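Local coordinates for protein phosphatase (PDB 1NF2) that probably acts as a magnesium-dependent phosphatase of the haloacid dehalogenase (HAD) family, at residues Val4-Leu9 and Tyr36-Ser41; Pro61-Asn66 and Val189-Ala194; Trp102-Asp107 and Pro134-Leu139; Asp107-Ser112 and Asp129-Pro134. All coordinates share one frame; numbering follows the deposited sequence.

Contact 1: Val4-Leu9 and Tyr36-Ser41. With MG (magnesium ion), chain F.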
loop_
_atom_site.group_PDB
_atom_site.type_symbol
_atom_site.label_atom_id
_atom_site.label_comp_id
_atom_site.label_asym_id
_atom_site.label_seq_id
_atom_site.Cartn_x
_atom_site.Cartn_y
_atom_site.Cartn_z
ATOM N N VAL A 4 2.719 5.976 19.053
ATOM C CA VAL A 4 2.908 5.484 17.688
ATOM C C VAL A 4 1.674 5.855 16.874
ATOM O O VAL A 4 0.553 5.531 17.247
ATOM C CB VAL A 4 3.116 3.950 17.686
ATOM C CG1 VAL A 4 3.307 3.429 16.250
ATOM C CG2 VAL A 4 4.331 3.610 18.544
ATOM N N PHE A 5 1.901 6.536 15.760
ATOM C CA PHE A 5 0.820 7.021 14.915
ATOM C C PHE A 5 0.903 6.479 13.483
ATOM O O PHE A 5 1.800 6.832 12.725
ATOM C CB PHE A 5 0.867 8.555 14.941
ATOM C CG PHE A 5 0.803 9.131 16.338
ATOM C CD1 PHE A 5 -0.423 9.286 16.990
ATOM C CD2 PHE A 5 1.970 9.444 17.029
ATOM C CE1 PHE A 5 -0.486 9.737 18.311
ATOM C CE2 PHE A 5 1.921 9.896 18.352
ATOM C CZ PHE A 5 0.690 10.040 18.997
ATOM N N VAL A 6 -0.041 5.618 13.126
ATOM C CA VAL A 6 -0.054 5.007 11.797
ATOM C C VAL A 6 -1.094 5.657 10.880
ATOM O O VAL A 6 -2.264 5.770 11.233
ATOM C CB VAL A 6 -0.328 3.492 11.911
ATOM C CG1 VAL A 6 -0.228 2.834 10.530
ATOM C CG2 VAL A 6 0.683 2.863 12.880
ATOM N N PHE A 7 -0.664 6.066 9.694
ATOM C CA PHE A 7 -1.554 6.739 8.755
ATOM C C PHE A 7 -1.581 6.120 7.359
ATOM O O PHE A 7 -0.533 5.914 6.744
ATOM C CB PHE A 7 -1.120 8.201 8.562
ATOM C CG PHE A 7 -0.958 8.981 9.833
ATOM C CD1 PHE A 7 -2.060 9.553 10.463
ATOM C CD2 PHE A 7 0.308 9.184 10.378
ATOM C CE1 PHE A 7 -1.904 10.325 11.624
ATOM C CE2 PHE A 7 0.475 9.955 11.541
ATOM C CZ PHE A 7 -0.635 10.525 12.162
ATOM N N ASP A 8 -2.771 5.834 6.846
ATOM C CA ASP A 8 -2.865 5.341 5.477
ATOM C C ASP A 8 -2.712 6.659 4.711
ATOM O O ASP A 8 -2.938 7.734 5.283
ATOM C CB ASP A 8 -4.247 4.730 5.207
ATOM C CG ASP A 8 -4.365 4.110 3.811
ATOM O OD1 ASP A 8 -5.429 3.527 3.502
ATOM O OD2 ASP A 8 -3.406 4.199 3.018
ATOM N N LEU A 9 -2.309 6.594 3.446
ATOM C CA LEU A 9 -2.142 7.803 2.639
ATOM C C LEU A 9 -3.436 8.153 1.908
ATOM O O LEU A 9 -4.178 9.033 2.347
ATOM C CB LEU A 9 -0.999 7.620 1.636
ATOM C CG LEU A 9 0.319 8.342 1.933
ATOM C CD1 LEU A 9 0.655 8.249 3.402
ATOM C CD2 LEU A 9 1.431 7.742 1.096
ATOM N N TYR A 36 6.933 8.211 17.307
ATOM C CA TYR A 36 7.001 7.444 16.063
ATOM C C TYR A 36 5.828 7.617 15.108
ATOM O O TYR A 36 4.670 7.423 15.481
ATOM C CB TYR A 36 7.131 5.955 16.388
ATOM C CG TYR A 36 8.420 5.581 17.070
ATOM C CD1 TYR A 36 9.587 5.390 16.332
ATOM C CD2 TYR A 36 8.475 5.409 18.452
ATOM C CE1 TYR A 36 10.776 5.032 16.950
ATOM C CE2 TYR A 36 9.665 5.052 19.082
ATOM C CZ TYR A 36 10.808 4.865 18.322
ATOM O OH TYR A 36 11.988 4.507 18.928
ATOM N N VAL A 37 6.143 7.951 13.861
ATOM C CA VAL A 37 5.129 8.116 12.835
ATOM C C VAL A 37 5.317 7.038 11.760
ATOM O O VAL A 37 6.439 6.798 11.308
ATOM C CB VAL A 37 5.219 9.521 12.207
ATOM C CG1 VAL A 37 4.247 9.648 11.047
ATOM C CG2 VAL A 37 4.903 10.567 13.270
ATOM N N VAL A 38 4.220 6.390 11.365
ATOM C CA VAL A 38 4.254 5.323 10.354
ATOM C C VAL A 38 3.274 5.554 9.197
ATOM O O VAL A 38 2.106 5.861 9.408
ATOM C CB VAL A 38 3.919 3.943 10.991
ATOM C CG1 VAL A 38 3.996 2.830 9.942
ATOM C CG2 VAL A 38 4.877 3.653 12.136
ATOM N N PHE A 39 3.764 5.413 7.971
ATOM C CA PHE A 39 2.935 5.575 6.784
ATOM C C PHE A 39 2.700 4.191 6.173
ATOM O O PHE A 39 3.646 3.430 5.961
ATOM C CB PHE A 39 3.630 6.487 5.769
ATOM C CG PHE A 39 3.776 7.915 6.233
ATOM C CD1 PHE A 39 4.749 8.267 7.157
ATOM C CD2 PHE A 39 2.916 8.899 5.767
ATOM C CE1 PHE A 39 4.861 9.585 7.610
ATOM C CE2 PHE A 39 3.021 10.217 6.215
ATOM C CZ PHE A 39 3.991 10.560 7.136
ATOM N N ALA A 40 1.445 3.865 5.895
ATOM C CA ALA A 40 1.103 2.566 5.327
ATOM C C ALA A 40 0.270 2.753 4.070
ATOM O O ALA A 40 -0.860 3.228 4.130
ATOM C CB ALA A 40 0.339 1.739 6.351
ATOM N N SER A 41 0.821 2.354 2.933
ATOM C CA SER A 41 0.129 2.527 1.665
ATOM C C SER A 41 0.136 1.302 0.756
ATOM O O SER A 41 0.911 0.363 0.959
ATOM C CB SER A 41 0.760 3.696 0.906
ATOM O OG SER A 41 0.112 3.909 -0.332
HETATM MG MG MG F . -6.694 4.233 1.466
#
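Val6 and Val38 both hold CG1 anti to the backbone N (chi1 -175° and -178°), and with matching torsions the two side chains run alongside each other with the same heading, Val6 CG2 3.9 Å from Val38 CB. On the other face of the sheet Phe7 keeps CG beside its backbone N (chi1 -53°). Its ring meets Val37 edge-on: CE2 is 3.8 Å from Val37 CG1, which lies near the ring plane. Leu9 likewise brings CD1 to the edge of the Phe39 ring, at Phe39 CD2. Helix 22-31 packs against this aromatic face, its Ile28 touching Phe7 and Val37.

Between the faces runs a parallel ladder. Phe5 N bonds to Tyr36 O, Val38 N to Phe5 O (2.8 Å), Phe7 N to Val38 O (2.8 Å) and Ala40 N to Phe7 O. These are central strands of the Rossmann-like HAD core, joined by a beta-alpha-beta crossover.

Beyond the ladder's last bond Asp8 divides its carboxylate. OD1 binds magnesium at 2.5 Å, a site shared with Asp10 and Asp214. OD2 lies 2.9 Å from Ala40 O, another acceptor, and accepts a weak bond from Leu9 N. Lys191 NZ is salt-bridged to OD2 and weakly bonded to Ala40 O. The strands' apolar side chains thus give way to a polar end where magnesium and, probably, the lysine ammonium balance the clustered oxygens.

Contact 2: Pro61-Asn66 and Val189-Ala194. With SO4 (sulfate ion), chain D.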
loop_
_atom_site.group_PDB
_atom_site.type_symbol
_atom_site.label_atom_id
_atom_site.label_comp_id
_atom_site.label_asym_id
_atom_site.label_seq_id
_atom_site.Cartn_x
_atom_site.Cartn_y
_atom_site.Cartn_z
ATOM N N PRO A 61 9.289 5.028 9.306
ATOM C CA PRO A 61 9.067 3.590 9.167
ATOM C C PRO A 61 7.908 3.540 8.164
ATOM O O PRO A 61 6.935 4.284 8.301
ATOM C CB PRO A 61 8.654 3.178 10.578
ATOM C CG PRO A 61 9.524 4.074 11.432
ATOM C CD PRO A 61 9.409 5.415 10.724
ATOM N N THR A 62 8.010 2.690 7.153
ATOM C CA THR A 62 6.978 2.650 6.134
ATOM C C THR A 62 6.470 1.269 5.711
ATOM O O THR A 62 7.239 0.308 5.608
ATOM C CB THR A 62 7.484 3.410 4.878
ATOM O OG1 THR A 62 7.712 4.786 5.219
ATOM C CG2 THR A 62 6.479 3.329 3.734
ATOM N N ILE A 63 5.162 1.188 5.480
ATOM C CA ILE A 63 4.523 -0.033 5.008
ATOM C C ILE A 63 4.044 0.321 3.601
ATOM O O ILE A 63 3.246 1.243 3.420
ATOM C CB ILE A 63 3.316 -0.445 5.895
ATOM C CG1 ILE A 63 3.802 -0.802 7.307
ATOM C CG2 ILE A 63 2.599 -1.656 5.283
ATOM C CD1 ILE A 63 2.697 -1.198 8.257
ATOM N N ALA A 64 4.564 -0.400 2.610
ATOM C CA ALA A 64 4.242 -0.174 1.205
ATOM C C ALA A 64 3.675 -1.436 0.535
ATOM O O ALA A 64 3.663 -2.510 1.137
ATOM C CB ALA A 64 5.501 0.292 0.472
ATOM N N TYR A 65 3.203 -1.299 -0.706
ATOM C CA TYR A 65 2.634 -2.433 -1.441
ATOM C C TYR A 65 1.609 -3.185 -0.598
ATOM O O TYR A 65 1.535 -4.415 -0.644
ATOM C CB TYR A 65 3.737 -3.406 -1.873
ATOM C CG TYR A 65 4.615 -2.890 -2.993
ATOM C CD1 TYR A 65 4.166 -2.878 -4.313
ATOM C CD2 TYR A 65 5.899 -2.421 -2.732
ATOM C CE1 TYR A 65 4.985 -2.411 -5.352
ATOM C CE2 TYR A 65 6.719 -1.953 -3.755
ATOM C CZ TYR A 65 6.259 -1.953 -5.061
ATOM O OH TYR A 65 7.085 -1.507 -6.068
ATOM N N ASN A 66 0.838 -2.437 0.186
ATOM C CA ASN A 66 -0.206 -3.016 1.027
ATOM C C ASN A 66 0.268 -4.138 1.961
ATOM O O ASN A 66 -0.442 -5.125 2.182
ATOM C CB ASN A 66 -1.351 -3.520 0.140
ATOM C CG ASN A 66 -2.584 -3.891 0.937
ATOM O OD1 ASN A 66 -2.991 -3.156 1.830
ATOM N ND2 ASN A 66 -3.191 -5.034 0.612
ATOM N N VAL A 189 -0.450 -11.625 2.584
ATOM C CA VAL A 189 0.247 -10.416 2.997
ATOM C C VAL A 189 -0.805 -9.311 3.040
ATOM O O VAL A 189 -1.679 -9.235 2.168
ATOM C CB VAL A 189 1.342 -9.995 1.996
ATOM C CG1 VAL A 189 2.282 -11.153 1.743
ATOM C CG2 VAL A 189 0.710 -9.509 0.696
ATOM N N ASP A 190 -0.739 -8.473 4.069
ATOM C CA ASP A 190 -1.671 -7.363 4.209
ATOM C C ASP A 190 -1.071 -6.345 5.173
ATOM O O ASP A 190 -0.067 -6.623 5.834
ATOM C CB ASP A 190 -3.040 -7.847 4.704
ATOM C CG ASP A 190 -2.977 -8.501 6.075
ATOM O OD1 ASP A 190 -2.533 -7.833 7.035
ATOM O OD2 ASP A 190 -3.379 -9.682 6.194
ATOM N N LYS A 191 -1.677 -5.165 5.242
ATOM C CA LYS A 191 -1.169 -4.105 6.106
ATOM C C LYS A 191 -1.107 -4.484 7.584
ATOM O O LYS A 191 -0.227 -4.028 8.299
ATOM C CB LYS A 191 -2.003 -2.833 5.925
ATOM C CG LYS A 191 -1.760 -2.128 4.596
ATOM C CD LYS A 191 -2.638 -0.895 4.484
ATOM C CE LYS A 191 -2.363 -0.103 3.217
ATOM N NZ LYS A 191 -3.354 1.007 3.101
ATOM N N GLY A 192 -2.044 -5.313 8.027
ATOM C CA GLY A 192 -2.074 -5.746 9.412
ATOM C C GLY A 192 -0.885 -6.617 9.776
ATOM O O GLY A 192 -0.244 -6.393 10.803
ATOM N N LYS A 193 -0.582 -7.616 8.946
ATOM C CA LYS A 193 0.552 -8.492 9.216
ATOM C C LYS A 193 1.825 -7.670 9.194
ATOM O O LYS A 193 2.738 -7.889 10.000
ATOM C CB LYS A 193 0.654 -9.613 8.174
ATOM C CG LYS A 193 -0.383 -10.721 8.317
ATOM C CD LYS A 193 0.052 -11.956 7.517
ATOM C CE LYS A 193 -0.946 -13.099 7.629
ATOM N NZ LYS A 193 -2.256 -12.746 7.014
ATOM N N ALA A 194 1.897 -6.719 8.269
ATOM C CA ALA A 194 3.077 -5.876 8.187
ATOM C C ALA A 194 3.223 -5.021 9.460
ATOM O O ALA A 194 4.326 -4.875 9.986
ATOM C CB ALA A 194 3.007 -4.985 6.948
HETATM S S SO4 D . -4.598 1.945 -0.306
HETATM O O1 SO4 D . -3.405 2.603 0.224
HETATM O O2 SO4 D . -4.232 1.209 -1.520
HETATM O O3 SO4 D . -5.117 1.032 0.724
HETATM O O4 SO4 D . -5.627 2.927 -0.667
HETATM O O HOH W 1 -3.993 -4.539 3.717
#
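Apolar contact joins Ile63 to Ala194: Ile63 CG2 lies 3.7 Å from Ala194 CB, and Ile63 CD1 touches the same methyl. Van der Waals contact also carries the polar pair, for Asn66 and Lys191 cross at about a right angle, with Asn66 OD1 3.2 Å from Lys191 CG and close along the chain as far as CE. A CA-H...O contact adds Asp190 CA to Asn66 O, at 3.3 Å.

The hydrogen-bonded link between the segments runs through one water, which donates to Asn66 OD1 and accepts from Lys191 N (2.8 Å). Asp190 N-caps the helix, its OD1 accepting from Lys193 N at 2.7 Å.

Ionic interactions gather at the tip of Lys191, whose extended chain carries NZ to within 3.0 Å of sulfate O3 and into a salt bridge with Asp218. A leucine in its place would probably leave Asp218 and Asp8 without this positive partner and take one donor from the sulfate, which Gly42 N also holds.

Met221 of helix 216-222 touches both Ile63 and Lys191. Strand 62-64 pairs in parallel with 36-40 and antiparallel with 69-72, and Ala194, in the first turn of helix 191-202, also rests on Val70 of that last strand.

Contact 3: Trp102-Asp107 and Pro134-Leu139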
loop_
_atom_site.group_PDB
_atom_site.type_symbol
_atom_site.label_atom_id
_atom_site.label_comp_id
_atom_site.label_asym_id
_atom_site.label_seq_id
_atom_site.Cartn_x
_atom_site.Cartn_y
_atom_site.Cartn_z
ATOM N N TRP A 102 0.640 -7.458 -19.810
ATOM C CA TRP A 102 1.044 -7.555 -18.423
ATOM C C TRP A 102 2.282 -6.734 -18.119
ATOM O O TRP A 102 3.107 -6.470 -18.996
ATOM C CB TRP A 102 1.303 -9.015 -18.049
ATOM C CG TRP A 102 2.388 -9.651 -18.852
ATOM C CD1 TRP A 102 2.317 -10.060 -20.154
ATOM C CD2 TRP A 102 3.713 -9.958 -18.406
ATOM N NE1 TRP A 102 3.516 -10.608 -20.543
ATOM C CE2 TRP A 102 4.389 -10.559 -19.491
ATOM C CE3 TRP A 102 4.393 -9.785 -17.193
ATOM C CZ2 TRP A 102 5.716 -10.987 -19.400
ATOM C CZ3 TRP A 102 5.709 -10.211 -17.100
ATOM C CH2 TRP A 102 6.359 -10.809 -18.200
ATOM N N GLN A 103 2.391 -6.344 -16.854
ATOM C CA GLN A 103 3.499 -5.553 -16.350
ATOM C C GLN A 103 3.955 -6.190 -15.041
ATOM O O GLN A 103 3.214 -6.959 -14.430
ATOM C CB GLN A 103 3.034 -4.118 -16.120
ATOM C CG GLN A 103 1.706 -4.021 -15.389
ATOM C CD GLN A 103 1.190 -2.598 -15.311
ATOM O OE1 GLN A 103 1.012 -1.935 -16.334
ATOM N NE2 GLN A 103 0.944 -2.120 -14.094
ATOM N N ALA A 104 5.170 -5.879 -14.609
ATOM C CA ALA A 104 5.678 -6.462 -13.375
ATOM C C ALA A 104 6.371 -5.446 -12.475
ATOM O O ALA A 104 7.039 -4.531 -12.953
ATOM C CB ALA A 104 6.648 -7.601 -13.704
ATOM N N TYR A 105 6.199 -5.621 -11.168
ATOM C CA TYR A 105 6.827 -4.760 -10.174
ATOM C C TYR A 105 8.046 -5.499 -9.648
ATOM O O TYR A 105 7.921 -6.434 -8.858
ATOM C CB TYR A 105 5.849 -4.475 -9.038
ATOM C CG TYR A 105 4.778 -3.473 -9.400
ATOM C CD1 TYR A 105 5.004 -2.107 -9.255
ATOM C CD2 TYR A 105 3.539 -3.887 -9.884
ATOM C CE1 TYR A 105 4.021 -1.176 -9.577
ATOM C CE2 TYR A 105 2.547 -2.964 -10.209
ATOM C CZ TYR A 105 2.798 -1.609 -10.051
ATOM O OH TYR A 105 1.827 -0.682 -10.352
ATOM N N ILE A 106 9.228 -5.073 -10.084
ATOM C CA ILE A 106 10.464 -5.732 -9.685
ATOM C C ILE A 106 11.451 -4.799 -8.998
ATOM O O ILE A 106 11.955 -3.856 -9.605
ATOM C CB ILE A 106 11.154 -6.346 -10.918
ATOM C CG1 ILE A 106 10.217 -7.373 -11.560
ATOM C CG2 ILE A 106 12.490 -6.958 -10.525
ATOM C CD1 ILE A 106 10.669 -7.821 -12.923
ATOM N N ASP A 107 11.739 -5.083 -7.733
ATOM C CA ASP A 107 12.669 -4.268 -6.965
ATOM C C ASP A 107 12.291 -2.796 -6.993
ATOM O O ASP A 107 13.142 -1.924 -7.157
ATOM C CB ASP A 107 14.089 -4.451 -7.490
ATOM C CG ASP A 107 14.925 -5.319 -6.581
ATOM O OD1 ASP A 107 15.272 -4.843 -5.478
ATOM O OD2 ASP A 107 15.220 -6.475 -6.957
ATOM N N PRO A 134 11.062 -5.725 -23.208
ATOM C CA PRO A 134 10.543 -6.832 -24.020
ATOM C C PRO A 134 10.910 -8.201 -23.450
ATOM O O PRO A 134 10.182 -9.179 -23.633
ATOM C CB PRO A 134 11.183 -6.584 -25.381
ATOM C CG PRO A 134 12.512 -5.989 -25.006
ATOM C CD PRO A 134 12.113 -4.992 -23.939
ATOM N N ASN A 135 12.038 -8.258 -22.746
ATOM C CA ASN A 135 12.514 -9.503 -22.156
ATOM C C ASN A 135 12.123 -9.609 -20.680
ATOM O O ASN A 135 12.833 -10.210 -19.870
ATOM C CB ASN A 135 14.030 -9.589 -22.314
ATOM C CG ASN A 135 14.586 -10.916 -21.859
ATOM O OD1 ASN A 135 14.087 -11.974 -22.243
ATOM N ND2 ASN A 135 15.629 -10.870 -21.037
ATOM N N LEU A 136 10.978 -9.026 -20.341
ATOM C CA LEU A 136 10.487 -9.032 -18.971
ATOM C C LEU A 136 10.334 -10.447 -18.418
ATOM O O LEU A 136 10.558 -10.684 -17.230
ATOM C CB LEU A 136 9.151 -8.290 -18.896
ATOM C CG LEU A 136 8.555 -8.061 -17.506
ATOM C CD1 LEU A 136 9.599 -7.451 -16.576
ATOM C CD2 LEU A 136 7.345 -7.141 -17.637
ATOM N N SER A 137 9.962 -11.389 -19.280
ATOM C CA SER A 137 9.793 -12.770 -18.841
ATOM C C SER A 137 11.056 -13.296 -18.168
ATOM O O SER A 137 10.971 -14.009 -17.170
ATOM C CB SER A 137 9.402 -13.671 -20.021
ATOM O OG SER A 137 10.354 -13.601 -21.069
ATOM N N GLU A 138 12.225 -12.947 -18.699
ATOM C CA GLU A 138 13.474 -13.407 -18.091
ATOM C C GLU A 138 13.767 -12.654 -16.793
ATOM O O GLU A 138 14.225 -13.241 -15.806
ATOM C CB GLU A 138 14.658 -13.241 -19.053
ATOM C CG GLU A 138 16.019 -13.372 -18.355
ATOM C CD GLU A 138 17.204 -13.418 -19.312
ATOM O OE1 GLU A 138 17.282 -12.572 -20.226
ATOM O OE2 GLU A 138 18.071 -14.299 -19.136
ATOM N N LEU A 139 13.503 -11.352 -16.808
ATOM C CA LEU A 139 13.726 -10.500 -15.649
ATOM C C LEU A 139 12.972 -11.076 -14.443
ATOM O O LEU A 139 13.553 -11.315 -13.382
ATOM C CB LEU A 139 13.232 -9.078 -15.965
ATOM C CG LEU A 139 13.784 -7.894 -15.166
ATOM C CD1 LEU A 139 15.269 -7.832 -15.362
ATOM C CD2 LEU A 139 13.166 -6.586 -15.637
#
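The indole of Trp102 meets Leu136 obliquely, its CZ3 3.5 Å from Leu136 CD2, while Ser137 N comes to the ring edge near its plane, 3.8 Å from CH2. Trp102 CG sits between backbone N and carbonyl carbon (chi1 61°), and from there the six-membered ring reaches Leu136. The indole and the leucine side chain pass one another with opposite headings.

Here helix 136-143 packs on one face of the six-stranded sheet of the second alpha/beta domain, probably the substrate-binding cap. Trp102, Ala104 and Ile106 serve this face; Gln103 and Tyr105 point away, reaching residues of helix 117-125.

Leu136 spans the three residues on the helix side. Its CD2 lies 4.0 Å from Ala104 CB, and its CD1 lies 3.8 Å from Ile106 CD1. An alanine here would probably open a gap between Trp102 and Ile106 and leave the indole freer to shift. Further along the helix, Leu139 CG reaches Ile106 CD1 at 3.8 Å, the two side chains crossing at a slant.

Contact 4: Asp107-Ser112 and Asp129-Pro134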
loop_
_atom_site.group_PDB
_atom_site.type_symbol
_atom_site.label_atom_id
_atom_site.label_comp_id
_atom_site.label_asym_id
_atom_site.label_seq_id
_atom_site.Cartn_x
_atom_site.Cartn_y
_atom_site.Cartn_z
ATOM N N ASP A 107 11.739 -5.083 -7.733
ATOM C CA ASP A 107 12.669 -4.268 -6.965
ATOM C C ASP A 107 12.291 -2.796 -6.993
ATOM O O ASP A 107 13.142 -1.924 -7.157
ATOM C CB ASP A 107 14.089 -4.451 -7.490
ATOM C CG ASP A 107 14.925 -5.319 -6.581
ATOM O OD1 ASP A 107 15.272 -4.843 -5.478
ATOM O OD2 ASP A 107 15.220 -6.475 -6.957
ATOM N N ASP A 108 10.995 -2.540 -6.859
ATOM C CA ASP A 108 10.463 -1.184 -6.823
ATOM C C ASP A 108 10.516 -0.411 -8.137
ATOM O O ASP A 108 10.675 0.808 -8.140
ATOM C CB ASP A 108 11.165 -0.393 -5.716
ATOM C CG ASP A 108 10.217 0.512 -4.963
ATOM O OD1 ASP A 108 9.022 0.162 -4.861
ATOM O OD2 ASP A 108 10.669 1.560 -4.461
ATOM N N VAL A 109 10.379 -1.128 -9.250
ATOM C CA VAL A 109 10.366 -0.510 -10.578
ATOM C C VAL A 109 9.271 -1.188 -11.402
ATOM O O VAL A 109 9.177 -2.414 -11.429
ATOM C CB VAL A 109 11.724 -0.676 -11.310
ATOM C CG1 VAL A 109 11.657 -0.024 -12.692
ATOM C CG2 VAL A 109 12.839 -0.042 -10.491
ATOM N N LEU A 110 8.430 -0.392 -12.054
ATOM C CA LEU A 110 7.351 -0.946 -12.861
ATOM C C LEU A 110 7.872 -1.187 -14.270
ATOM O O LEU A 110 8.411 -0.274 -14.902
ATOM C CB LEU A 110 6.162 0.021 -12.932
ATOM C CG LEU A 110 4.750 -0.563 -13.059
ATOM C CD1 LEU A 110 3.802 0.535 -13.512
ATOM C CD2 LEU A 110 4.720 -1.711 -14.044
ATOM N N TYR A 111 7.719 -2.420 -14.749
ATOM C CA TYR A 111 8.153 -2.793 -16.093
ATOM C C TYR A 111 6.940 -3.241 -16.899
ATOM O O TYR A 111 5.976 -3.765 -16.344
ATOM C CB TYR A 111 9.146 -3.959 -16.043
ATOM C CG TYR A 111 10.497 -3.641 -15.448
ATOM C CD1 TYR A 111 11.554 -3.223 -16.250
ATOM C CD2 TYR A 111 10.725 -3.788 -14.080
ATOM C CE1 TYR A 111 12.811 -2.966 -15.705
ATOM C CE2 TYR A 111 11.973 -3.532 -13.524
ATOM C CZ TYR A 111 13.009 -3.123 -14.339
ATOM O OH TYR A 111 14.247 -2.877 -13.785
ATOM N N SER A 112 6.998 -3.028 -18.208
ATOM C CA SER A 112 5.932 -3.445 -19.113
ATOM C C SER A 112 6.610 -4.062 -20.327
ATOM O O SER A 112 7.623 -3.554 -20.809
ATOM C CB SER A 112 5.077 -2.256 -19.551
ATOM O OG SER A 112 3.973 -2.700 -20.320
ATOM N N ASP A 129 6.394 6.020 -12.701
ATOM C CA ASP A 129 7.183 5.907 -13.934
ATOM C C ASP A 129 7.293 4.421 -14.279
ATOM O O ASP A 129 7.328 3.582 -13.381
ATOM C CB ASP A 129 8.599 6.469 -13.735
ATOM C CG ASP A 129 8.617 7.975 -13.529
ATOM O OD1 ASP A 129 8.045 8.451 -12.527
ATOM O OD2 ASP A 129 9.215 8.678 -14.370
ATOM N N TYR A 130 7.330 4.094 -15.567
ATOM C CA TYR A 130 7.463 2.700 -15.978
ATOM C C TYR A 130 8.548 2.567 -17.037
ATOM O O TYR A 130 8.950 3.548 -17.662
ATOM C CB TYR A 130 6.145 2.143 -16.529
ATOM C CG TYR A 130 5.700 2.763 -17.830
ATOM C CD1 TYR A 130 5.006 3.972 -17.847
ATOM C CD2 TYR A 130 5.973 2.142 -19.049
ATOM C CE1 TYR A 130 4.591 4.549 -19.046
ATOM C CE2 TYR A 130 5.565 2.709 -20.253
ATOM C CZ TYR A 130 4.873 3.912 -20.245
ATOM O OH TYR A 130 4.453 4.472 -21.432
ATOM N N ARG A 131 9.021 1.343 -17.230
ATOM C CA ARG A 131 10.060 1.072 -18.205
ATOM C C ARG A 131 9.657 -0.102 -19.087
ATOM O O ARG A 131 9.093 -1.087 -18.607
ATOM C CB ARG A 131 11.377 0.786 -17.478
ATOM C CG ARG A 131 12.018 2.035 -16.881
ATOM C CD ARG A 131 13.122 1.700 -15.897
ATOM N NE ARG A 131 13.979 2.848 -15.589
ATOM C CZ ARG A 131 13.555 4.017 -15.110
ATOM N NH1 ARG A 131 12.266 4.222 -14.874
ATOM N NH2 ARG A 131 14.428 4.982 -14.856
ATOM N N VAL A 132 9.925 0.025 -20.382
ATOM C CA VAL A 132 9.601 -1.025 -21.338
ATOM C C VAL A 132 10.731 -2.040 -21.410
ATOM O O VAL A 132 11.880 -1.694 -21.680
ATOM C CB VAL A 132 9.352 -0.449 -22.748
ATOM C CG1 VAL A 132 8.067 0.356 -22.752
ATOM C CG2 VAL A 132 10.522 0.432 -23.167
ATOM N N GLU A 133 10.394 -3.297 -21.153
ATOM C CA GLU A 133 11.365 -4.382 -21.176
ATOM C C GLU A 133 10.762 -5.581 -21.907
ATOM O O GLU A 133 10.035 -6.380 -21.313
ATOM C CB GLU A 133 11.743 -4.775 -19.742
ATOM C CG GLU A 133 12.625 -6.013 -19.638
ATOM C CD GLU A 133 14.014 -5.805 -20.212
ATOM O OE1 GLU A 133 14.121 -5.267 -21.332
ATOM O OE2 GLU A 133 15.000 -6.189 -19.545
ATOM N N PRO A 134 11.062 -5.725 -23.208
ATOM C CA PRO A 134 10.543 -6.832 -24.020
ATOM C C PRO A 134 10.910 -8.201 -23.450
ATOM O O PRO A 134 10.182 -9.179 -23.633
ATOM C CB PRO A 134 11.183 -6.584 -25.381
ATOM C CG PRO A 134 12.512 -5.989 -25.006
ATOM C CD PRO A 134 12.113 -4.992 -23.939
#
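Tyr111 and Arg131 pair in register where strands 110-112 and 130-132 run parallel, the two strands of a beta-alpha-beta unit whose crossover is helix 117-125. Strand 130-132 is one of the two edge strands of its sheet within the chain.

Tyr111 keeps CG beside its backbone N (chi1 -69°), and its CD1 lies 3.8 Å from Glu133 CB. The two side chains extend next to each other in a common direction. Glu133 starts with CG anti to the backbone N and then bends at chi2 (67°), and its carboxylate plane stands 25° from the tyrosine ring. Leu136 and Leu139 of helix 136-143 also pack on Tyr111. Arg131, on the same face, is extended from CG to NE, and its aliphatic CD rests 3.9 Å from Val109 CG1.

The opposite face carries Leu110, Ser112, Tyr130 and Val132. Leu110 CD1 touches Tyr130 CB at 4.1 Å, but the tyrosine ring leads away from strand 110-112, toward Ile119 and Ala123 of helix 117-125, and its OH bonds to Asp115. Ser112 OG likewise turns to a partner beyond the pair, Lys114 O.

Three backbone bonds zip the strands together. Arg131 N donates to Leu110 O at 2.9 Å and Ser112 N to Arg131 O at 2.9 Å. The last and straightest takes Glu133 N to Ser112 O at 2.8 Å.

In the fold
Contacts 1 and 2 belong to the core of the HAD domain, and contacts 3 and 4 to the second sheet, on the opposite side of the chain's centre from contact 1. Strands 36-40 and 62-64 are sheet neighbours, and Lys191 reaches Asp8: contact 1 supplies a metal ligand, contact 2 the lysine that salt-bridges it. Contacts 3 and 4 lie about 7 Å apart between centres and share Asp107 and Pro134. Contact 3 is buried and apolar; contact 4 is partly exposed, held by backbone bonds and edged by Arg131 and Glu133. Tyr65 OH bridges the domains by a probable hydrogen bond to Asp108 OD1.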